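Long-range contacts in sigma-c capsid protein (Avian reovirus, PDB 2VRS), which forms the homotrimeric fibre by which avian reovirus attaches to host cells, and also induces apoptosis of the cell: residues R90-S95 with V128-F133; D97-T102 with M116-N121; F165-A170 with A198-L203. All coordinates share one frame; numbering follows the deposited sequence.

Contact 1: residues R90-S95 with V128-F133; sequences RGTNGS and VVLLTF
The flat carboxamide of Asn93 meets a methyl of Leu130: OD1 lies 3.5 Å from CD2, and the two side chains cross obliquely. The guanidinium of Arg90 turns outward instead, and its NE makes a salt bridge with Asp137. Arg90 N donates to Thr132 O at 2.9 Å. Thr132 N answers to Arg90 O at 2.8 Å. Thr92 N reaches Leu130 O at 2.9 Å. The return bond from Leu130 N to Thr92 O is longer, at 3.2 Å. Arg90 with Thr132 and Thr92 with Leu130 are thus antiparallel hydrogen-bonded pairs, and Gly91 with Leu131 between them is non-hydrogen-bonded.

Thr92 OG1 stands between its backbone N and carbonyl carbon (chi1 64°), 3.5 Å from Leu130 CB. A water donates to Arg90 O and also bonds both Thr92 OG1 and Thr132 OG1; the latter has a further partner in Thr187. Beyond Asn93 the chain curls back through Gly94, whose backbone angles call for glycine. Ser95 CB then presses on Val129 CG2 at 3.4 Å, a tight fit, while Ser95 OG bonds to Thr123 O.

The pairing joins two neighbouring strands of the C-terminal beta-barrel domain. The face that carries Thr92 and Thr132 is mixed in chemistry: a water sits between the two hydroxyls, and Leu130 lies beside them. Leu131 is on the other face, where its CD1 meets the Arg90-Gly91 peptide.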
loop_
_atom_site.group_PDB
_atom_site.type_symbol
_atom_site.label_atom_id
_atom_site.label_comp_id
_atom_site.label_asym_id
_atom_site.label_seq_id
_atom_site.Cartn_x
_atom_site.Cartn_y
_atom_site.Cartn_z
ATOM N N ARG C 90 1.254 32.793 0.340
ATOM C CA ARG C 90 1.968 33.977 -0.112
ATOM C C ARG C 90 2.046 34.084 -1.596
ATOM O O ARG C 90 2.592 33.205 -2.256
ATOM C CB ARG C 90 3.384 33.958 0.475
ATOM C CG ARG C 90 3.370 34.077 1.997
ATOM C CD ARG C 90 4.822 33.925 2.431
ATOM N NE ARG C 90 4.966 34.006 3.858
ATOM C CZ ARG C 90 5.180 35.131 4.519
ATOM N NH1 ARG C 90 5.257 36.297 3.872
ATOM N NH2 ARG C 90 5.301 35.080 5.838
ATOM N N GLY C 91 1.501 35.174 -2.133
ATOM C CA GLY C 91 1.614 35.447 -3.564
ATOM C C GLY C 91 3.034 35.841 -3.898
ATOM O O GLY C 91 3.662 36.605 -3.155
ATOM N N THR C 92 3.550 35.297 -4.994
ATOM C CA THR C 92 4.735 35.823 -5.662
ATOM C C THR C 92 4.491 35.770 -7.174
ATOM O O THR C 92 3.452 35.280 -7.640
ATOM C CB THR C 92 5.993 34.992 -5.352
ATOM O OG1 THR C 92 5.835 33.674 -5.868
ATOM C CG2 THR C 92 6.266 34.927 -3.845
ATOM N N ASN C 93 5.438 36.299 -7.937
ATOM C CA ASN C 93 5.415 36.169 -9.390
ATOM C C ASN C 93 4.057 36.408 -10.060
ATOM O O ASN C 93 3.486 35.507 -10.694
ATOM C CB ASN C 93 5.989 34.801 -9.778
ATOM C CG ASN C 93 7.425 34.625 -9.310
ATOM O OD1 ASN C 93 7.687 33.980 -8.289
ATOM N ND2 ASN C 93 8.357 35.206 -10.044
ATOM N N GLY C 94 3.542 37.624 -9.928
ATOM C CA GLY C 94 2.246 37.975 -10.496
ATOM C C GLY C 94 1.335 38.451 -9.385
ATOM O O GLY C 94 0.181 38.800 -9.618
ATOM N N SER C 95 1.877 38.441 -8.169
ATOM C CA SER C 95 1.230 38.986 -6.983
ATOM C C SER C 95 2.268 39.242 -5.882
ATOM O O SER C 95 3.268 38.516 -5.784
ATOM C CB SER C 95 0.170 38.007 -6.452
ATOM O OG SER C 95 -0.473 38.540 -5.321
ATOM N N VAL C 128 -0.744 34.933 -14.847
ATOM C CA VAL C 128 -0.353 33.738 -14.070
ATOM C C VAL C 128 0.135 34.245 -12.714
ATOM O O VAL C 128 0.744 35.318 -12.634
ATOM C CB VAL C 128 0.786 32.935 -14.773
ATOM C CG1 VAL C 128 1.273 31.804 -13.884
ATOM C CG2 VAL C 128 0.314 32.347 -16.094
ATOM N N VAL C 129 -0.132 33.496 -11.646
ATOM C CA VAL C 129 0.335 33.854 -10.319
ATOM C C VAL C 129 0.868 32.593 -9.627
ATOM O O VAL C 129 0.408 31.474 -9.928
ATOM C CB VAL C 129 -0.792 34.495 -9.479
ATOM C CG1 VAL C 129 -1.957 33.504 -9.248
ATOM C CG2 VAL C 129 -0.277 35.039 -8.149
ATOM N N LEU C 130 1.838 32.799 -8.729
ATOM C CA LEU C 130 2.365 31.746 -7.882
ATOM C C LEU C 130 1.893 31.981 -6.451
ATOM O O LEU C 130 1.851 33.119 -5.972
ATOM C CB LEU C 130 3.895 31.715 -7.955
ATOM C CG LEU C 130 4.519 30.893 -9.082
ATOM C CD1 LEU C 130 4.109 31.273 -10.515
ATOM C CD2 LEU C 130 6.051 30.897 -8.927
ATOM N N LEU C 131 1.544 30.903 -5.771
ATOM C CA LEU C 131 1.023 30.984 -4.376
ATOM C C LEU C 131 1.736 29.933 -3.566
ATOM O O LEU C 131 1.683 28.748 -3.873
ATOM C CB LEU C 131 -0.476 30.714 -4.361
ATOM C CG LEU C 131 -1.258 31.205 -3.151
ATOM C CD1 LEU C 131 -1.053 32.748 -2.986
ATOM C CD2 LEU C 131 -2.786 30.883 -3.262
ATOM N N THR C 132 2.402 30.396 -2.523
ATOM C CA THR C 132 3.286 29.569 -1.720
ATOM C C THR C 132 2.638 29.160 -0.385
ATOM O O THR C 132 1.998 29.972 0.297
ATOM C CB THR C 132 4.679 30.275 -1.573
ATOM O OG1 THR C 132 5.313 30.287 -2.856
ATOM C CG2 THR C 132 5.569 29.497 -0.561
ATOM N N PHE C 133 2.825 27.883 -0.014
ATOM C CA PHE C 133 2.246 27.267 1.199
ATOM C C PHE C 133 3.417 26.673 1.994
ATOM O O PHE C 133 3.845 25.562 1.777
ATOM C CB PHE C 133 1.256 26.157 0.808
ATOM C CG PHE C 133 -0.002 26.694 0.207
ATOM C CD1 PHE C 133 -1.076 27.012 1.034
ATOM C CD2 PHE C 133 -0.071 26.942 -1.172
ATOM C CE1 PHE C 133 -2.262 27.543 0.487
ATOM C CE2 PHE C 133 -1.264 27.519 -1.753
ATOM C CZ PHE C 133 -2.349 27.796 -0.922
HETATM O O HOH W 1 4.292 32.211 -4.375
HETATM O O HOH W 2 -0.857 37.591 -11.769
#

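Contact 2: residues D97-T102 with M116-N121; sequences DTIDMT and MSSTGN
The bent side chain of Met101 crosses that of Met116 at about a right angle, with Met101 CE 3.7 Å from Met116 CB. Met101 is bent at chi2 and chi3; chi2 of -56° places SD 3.5 Å from Ser118 CB. Met116 is extended beyond CG, and its side chain runs on to Phe133. Ile99 reaches the same serine, with CD1 3.5 Å from Ser118 OG. That hydroxyl bonds to Leu203 N.

The backbones are tied where Thr102 N donates to Ser117 O at 2.7 Å. Ser117 N donates back to Thr102 O at 2.9 Å. Toward Asn121 the strands spread apart and waters fill in. One links Asp100 N with Thr119 O. Another donates to Asp97 OD2 at 2.6 Å and to Asn121 OD1. Asp97 OD2 also takes the N-H of Thr123, and Asn121 OD1 that of Asn199 ND2.

This is the open end of the beta hairpin 98-108/111-119. Strand 81-92 flanks it on one side and strand 198-210 on the other, and Phe133 of strand 128-134 packs on both methionines.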
loop_
_atom_site.group_PDB
_atom_site.type_symbol
_atom_site.label_atom_id
_atom_site.label_comp_id
_atom_site.label_asym_id
_atom_site.label_seq_id
_atom_site.Cartn_x
_atom_site.Cartn_y
_atom_site.Cartn_z
ATOM N N ASP C 97 0.747 39.882 -2.790
ATOM C CA ASP C 97 -0.261 39.881 -1.746
ATOM C C ASP C 97 -0.256 38.530 -0.999
ATOM O O ASP C 97 0.375 37.563 -1.433
ATOM C CB ASP C 97 -1.595 40.157 -2.432
ATOM C CG ASP C 97 -2.637 40.715 -1.515
ATOM O OD1 ASP C 97 -2.383 40.896 -0.295
ATOM O OD2 ASP C 97 -3.736 40.977 -2.049
ATOM N N THR C 98 -0.930 38.480 0.140
ATOM C CA THR C 98 -1.125 37.224 0.872
ATOM C C THR C 98 -2.645 36.973 1.001
ATOM O O THR C 98 -3.461 37.888 0.817
ATOM C CB THR C 98 -0.508 37.269 2.274
ATOM O OG1 THR C 98 -1.089 38.344 3.012
ATOM C CG2 THR C 98 1.013 37.490 2.237
ATOM N N ILE C 99 -3.026 35.728 1.285
ATOM C CA ILE C 99 -4.431 35.405 1.418
ATOM C C ILE C 99 -4.555 34.334 2.451
ATOM O O ILE C 99 -3.784 33.369 2.465
ATOM C CB ILE C 99 -5.106 35.021 0.057
ATOM C CG1 ILE C 99 -6.653 34.895 0.221
ATOM C CG2 ILE C 99 -4.471 33.756 -0.531
ATOM C CD1 ILE C 99 -7.404 34.934 -1.103
ATOM N N ASP C 100 -5.500 34.545 3.360
ATOM C CA ASP C 100 -5.766 33.631 4.452
ATOM C C ASP C 100 -6.686 32.514 4.013
ATOM O O ASP C 100 -7.854 32.744 3.643
ATOM C CB ASP C 100 -6.405 34.392 5.612
ATOM C CG ASP C 100 -5.382 35.177 6.426
ATOM O OD1 ASP C 100 -4.147 34.910 6.332
ATOM O OD2 ASP C 100 -5.822 36.076 7.171
ATOM N N MET C 101 -6.152 31.301 4.053
ATOM C CA MET C 101 -6.914 30.110 3.672
ATOM C C MET C 101 -7.409 29.339 4.876
ATOM O O MET C 101 -6.662 29.043 5.812
ATOM C CB MET C 101 -6.033 29.148 2.835
ATOM C CG MET C 101 -5.408 29.780 1.590
ATOM S SD MET C 101 -6.578 30.553 0.432
ATOM C CE MET C 101 -7.353 29.048 -0.229
ATOM N N THR C 102 -8.690 28.972 4.845
ATOM C CA THR C 102 -9.201 27.991 5.781
ATOM C C THR C 102 -8.984 26.595 5.191
ATOM O O THR C 102 -9.433 26.288 4.076
ATOM C CB THR C 102 -10.698 28.256 6.015
ATOM O OG1 THR C 102 -10.805 29.559 6.623
ATOM C CG2 THR C 102 -11.342 27.200 6.897
ATOM N N MET C 116 -9.147 23.678 0.656
ATOM C CA MET C 116 -8.934 25.050 1.189
ATOM C C MET C 116 -9.886 26.048 0.561
ATOM O O MET C 116 -10.209 25.968 -0.642
ATOM C CB MET C 116 -7.549 25.525 0.806
ATOM C CG MET C 116 -6.432 24.529 1.165
ATOM S SD MET C 116 -4.834 25.322 0.794
ATOM C CE MET C 116 -3.708 23.957 0.919
ATOM N N SER C 117 -10.323 27.006 1.378
ATOM C CA SER C 117 -11.140 28.074 0.846
ATOM C C SER C 117 -10.715 29.387 1.489
ATOM O O SER C 117 -10.165 29.421 2.596
ATOM C CB SER C 117 -12.633 27.800 1.083
ATOM O OG SER C 117 -12.909 27.736 2.456
ATOM N N SER C 118 -10.945 30.481 0.786
ATOM C CA SER C 118 -10.451 31.712 1.369
ATOM C C SER C 118 -11.575 32.622 1.735
ATOM O O SER C 118 -12.606 32.661 1.081
ATOM C CB SER C 118 -9.558 32.432 0.392
ATOM O OG SER C 118 -10.339 33.013 -0.680
ATOM N N THR C 119 -11.299 33.423 2.752
ATOM C CA THR C 119 -11.976 34.686 2.894
ATOM C C THR C 119 -10.982 35.794 2.473
ATOM O O THR C 119 -9.748 35.648 2.583
ATOM C CB THR C 119 -12.596 34.857 4.313
ATOM O OG1 THR C 119 -13.705 35.764 4.239
ATOM C CG2 THR C 119 -11.550 35.304 5.361
ATOM N N GLY C 120 -11.511 36.889 1.961
ATOM C CA GLY C 120 -10.632 37.918 1.445
ATOM C C GLY C 120 -10.191 37.610 0.032
ATOM O O GLY C 120 -10.770 36.776 -0.675
ATOM N N ASN C 121 -9.147 38.297 -0.397
ATOM C CA ASN C 121 -8.843 38.322 -1.802
ATOM C C ASN C 121 -7.364 38.451 -2.015
ATOM O O ASN C 121 -6.595 38.584 -1.057
ATOM C CB ASN C 121 -9.529 39.502 -2.449
ATOM C CG ASN C 121 -9.143 40.811 -1.800
ATOM O OD1 ASN C 121 -8.212 41.465 -2.257
ATOM N ND2 ASN C 121 -9.822 41.184 -0.712
HETATM O O HOH W 3 -5.877 42.466 -2.147
HETATM O O HOH W 4 -5.300 39.856 0.847
HETATM O O HOH W 5 -7.214 36.935 3.446
HETATM O O HOH W 6 -9.977 31.920 5.531
#

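Contact 3: residues F165-A170 with A198-L203; sequences FTRDSA and ANIRSL
Thr166 N donates to Arg201 O at 2.8 Å. Arg201 N returns a bond to Thr166 O at 3.0 Å. The two residues form an antiparallel hydrogen-bonded pair. On their side of the sheet the extended Arg201 lays its guanidinium over the Thr166 methyl, with NH2 3.7 Å from CG2. A water joins Thr166 OG1 to Ser202 OG.

Chi1 of 50° sets Phe165 CG between its backbone N and carbonyl carbon, where it meets Ile200. Ile200 CD1 lies over one face of the Phe165 ring, 4.2 Å from its centroid, in a CH-pi contact. Leu203 CD1 approaches obliquely, 4.1 Å from Phe165 CD2. Phe190 also packs against all three residues.

Arg167 is extended from CG to NE, and its guanidinium reaches Ala198. Ala198 CB sits over one face of it, 3.4 Å from Arg167 NH2. NH1 bonds to Thr192 O, and NH2 weakly to Asp195 O. A type I' turn from Arg167 to Ala170 leads into strand 170-180, whose His172 and Tyr174 bind zinc; the Phe165 side chain is about 6 Å from the metal.

The two arginines are used differently. Arg167 is buried, and its NH groups bond to backbone carbonyls, which probably helps offset its charge. Arg201 is exposed and packs by the flat of its guanidinium, with a water at the edge accepting from NE.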
loop_
_atom_site.group_PDB
_atom_site.type_symbol
_atom_site.label_atom_id
_atom_site.label_comp_id
_atom_site.label_asym_id
_atom_site.label_seq_id
_atom_site.Cartn_x
_atom_site.Cartn_y
_atom_site.Cartn_z
ATOM N N PHE C 165 -11.754 30.470 -8.499
ATOM C CA PHE C 165 -11.899 31.761 -7.803
ATOM C C PHE C 165 -12.889 32.595 -8.592
ATOM O O PHE C 165 -13.200 32.292 -9.769
ATOM C CB PHE C 165 -10.542 32.478 -7.733
ATOM C CG PHE C 165 -9.818 32.562 -9.062
ATOM C CD1 PHE C 165 -10.095 33.594 -9.978
ATOM C CD2 PHE C 165 -8.883 31.591 -9.415
ATOM C CE1 PHE C 165 -9.446 33.655 -11.223
ATOM C CE2 PHE C 165 -8.225 31.651 -10.642
ATOM C CZ PHE C 165 -8.495 32.685 -11.551
ATOM N N THR C 166 -13.295 33.710 -7.964
ATOM C CA THR C 166 -14.151 34.686 -8.628
ATOM C C THR C 166 -13.284 35.880 -9.072
ATOM O O THR C 166 -12.451 36.380 -8.293
ATOM C CB THR C 166 -15.242 35.144 -7.668
ATOM O OG1 THR C 166 -16.019 34.007 -7.287
ATOM C CG2 THR C 166 -16.163 36.182 -8.338
ATOM N N ARG C 167 -13.484 36.301 -10.322
ATOM C CA ARG C 167 -12.864 37.489 -10.911
ATOM C C ARG C 167 -13.920 38.186 -11.780
ATOM O O ARG C 167 -14.484 37.567 -12.695
ATOM C CB ARG C 167 -11.672 37.113 -11.784
ATOM C CG ARG C 167 -10.977 38.299 -12.459
ATOM C CD ARG C 167 -9.895 37.837 -13.413
ATOM N NE ARG C 167 -9.293 38.972 -14.115
ATOM C CZ ARG C 167 -7.996 39.262 -14.178
ATOM N NH1 ARG C 167 -7.081 38.495 -13.589
ATOM N NH2 ARG C 167 -7.606 40.330 -14.864
ATOM N N ASP C 168 -14.189 39.448 -11.463
ATOM C CA ASP C 168 -15.261 40.228 -12.111
ATOM C C ASP C 168 -16.579 39.471 -12.094
ATOM O O ASP C 168 -17.169 39.191 -13.147
ATOM C CB ASP C 168 -14.880 40.585 -13.556
ATOM C CG ASP C 168 -13.569 41.355 -13.647
ATOM O OD1 ASP C 168 -13.250 42.147 -12.725
ATOM O OD2 ASP C 168 -12.858 41.168 -14.662
ATOM N N SER C 169 -17.011 39.098 -10.895
ATOM C CA SER C 169 -18.301 38.435 -10.699
ATOM C C SER C 169 -18.550 37.192 -11.586
ATOM O O SER C 169 -19.695 36.830 -11.841
ATOM C CB SER C 169 -19.444 39.468 -10.826
ATOM O OG SER C 169 -19.269 40.546 -9.902
ATOM N N ALA C 170 -17.479 36.533 -12.037
ATOM C CA ALA C 170 -17.587 35.236 -12.727
ATOM C C ALA C 170 -16.565 34.269 -12.111
ATOM O O ALA C 170 -15.439 34.697 -11.843
ATOM C CB ALA C 170 -17.310 35.399 -14.214
ATOM N N ALA C 198 -5.786 43.338 -10.986
ATOM C CA ALA C 198 -7.127 42.825 -10.783
ATOM C C ALA C 198 -7.153 42.129 -9.455
ATOM O O ALA C 198 -6.114 41.933 -8.822
ATOM C CB ALA C 198 -7.503 41.861 -11.885
ATOM N N ASN C 199 -8.353 41.788 -9.016
ATOM C CA ASN C 199 -8.549 41.164 -7.730
ATOM C C ASN C 199 -9.306 39.867 -7.952
ATOM O O ASN C 199 -10.287 39.833 -8.700
ATOM C CB ASN C 199 -9.352 42.111 -6.823
ATOM C CG ASN C 199 -9.368 41.673 -5.381
ATOM O OD1 ASN C 199 -10.412 41.276 -4.856
ATOM N ND2 ASN C 199 -8.204 41.737 -4.725
ATOM N N ILE C 200 -8.808 38.800 -7.335
ATOM C CA ILE C 200 -9.521 37.530 -7.299
ATOM C C ILE C 200 -9.896 37.194 -5.851
ATOM O O ILE C 200 -9.170 37.507 -4.905
ATOM C CB ILE C 200 -8.699 36.386 -8.026
ATOM C CG1 ILE C 200 -7.451 36.014 -7.220
ATOM C CG2 ILE C 200 -8.349 36.796 -9.475
ATOM C CD1 ILE C 200 -6.701 34.770 -7.723
ATOM N N ARG C 201 -11.062 36.599 -5.661
ATOM C CA ARG C 201 -11.519 36.309 -4.311
ATOM C C ARG C 201 -12.193 34.959 -4.322
ATOM O O ARG C 201 -12.310 34.329 -5.385
ATOM C CB ARG C 201 -12.487 37.407 -3.817
ATOM C CG ARG C 201 -13.761 37.508 -4.672
ATOM C CD ARG C 201 -14.762 38.563 -4.165
ATOM N NE ARG C 201 -15.816 38.795 -5.152
ATOM C CZ ARG C 201 -17.030 38.272 -5.113
ATOM N NH1 ARG C 201 -17.388 37.474 -4.105
ATOM N NH2 ARG C 201 -17.890 38.573 -6.085
ATOM N N SER C 202 -12.613 34.484 -3.145
ATOM C CA SER C 202 -13.279 33.165 -3.029
ATOM C C SER C 202 -12.407 32.068 -3.659
ATOM O O SER C 202 -12.893 31.221 -4.438
ATOM C CB SER C 202 -14.658 33.155 -3.723
ATOM O OG SER C 202 -15.508 34.147 -3.144
ATOM N N LEU C 203 -11.120 32.123 -3.346
ATOM C CA LEU C 203 -10.174 31.151 -3.905
ATOM C C LEU C 203 -10.372 29.816 -3.213
ATOM O O LEU C 203 -10.512 29.760 -1.984
ATOM C CB LEU C 203 -8.724 31.649 -3.706
ATOM C CG LEU C 203 -7.557 30.743 -4.128
ATOM C CD1 LEU C 203 -7.447 30.526 -5.678
ATOM C CD2 LEU C 203 -6.244 31.355 -3.555
HETATM O O HOH W 7 -17.696 34.667 -5.221
HETATM O O HOH W 8 -10.514 42.797 -10.682
HETATM O O HOH W 9 -12.492 41.042 -9.721
HETATM O O HOH W 10 -15.738 39.986 -8.219
#

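Overall arrangement
From the N terminus the chain runs through helix 3-38 and the triple beta-spiral region before it reaches the C-terminal beta-barrel domain, where all three contacts lie. Strand 81-92 opens contact 1, which closes only when strand 128-134 arrives. Contact 2 is nested inside that loop and closes the hairpin 98-108/111-119. Contact 3 follows in series and pairs strand 159-167 with 198-210. Gly91 N and Asp97 O probably bond, linking contacts 1 and 2. Contacts 2 and 3 adjoin because strands 111-119 and 198-210 are neighbours in the sheet. Leu131 and Leu203 pack together between contacts 1 and 3. All belong to one curled antiparallel sheet.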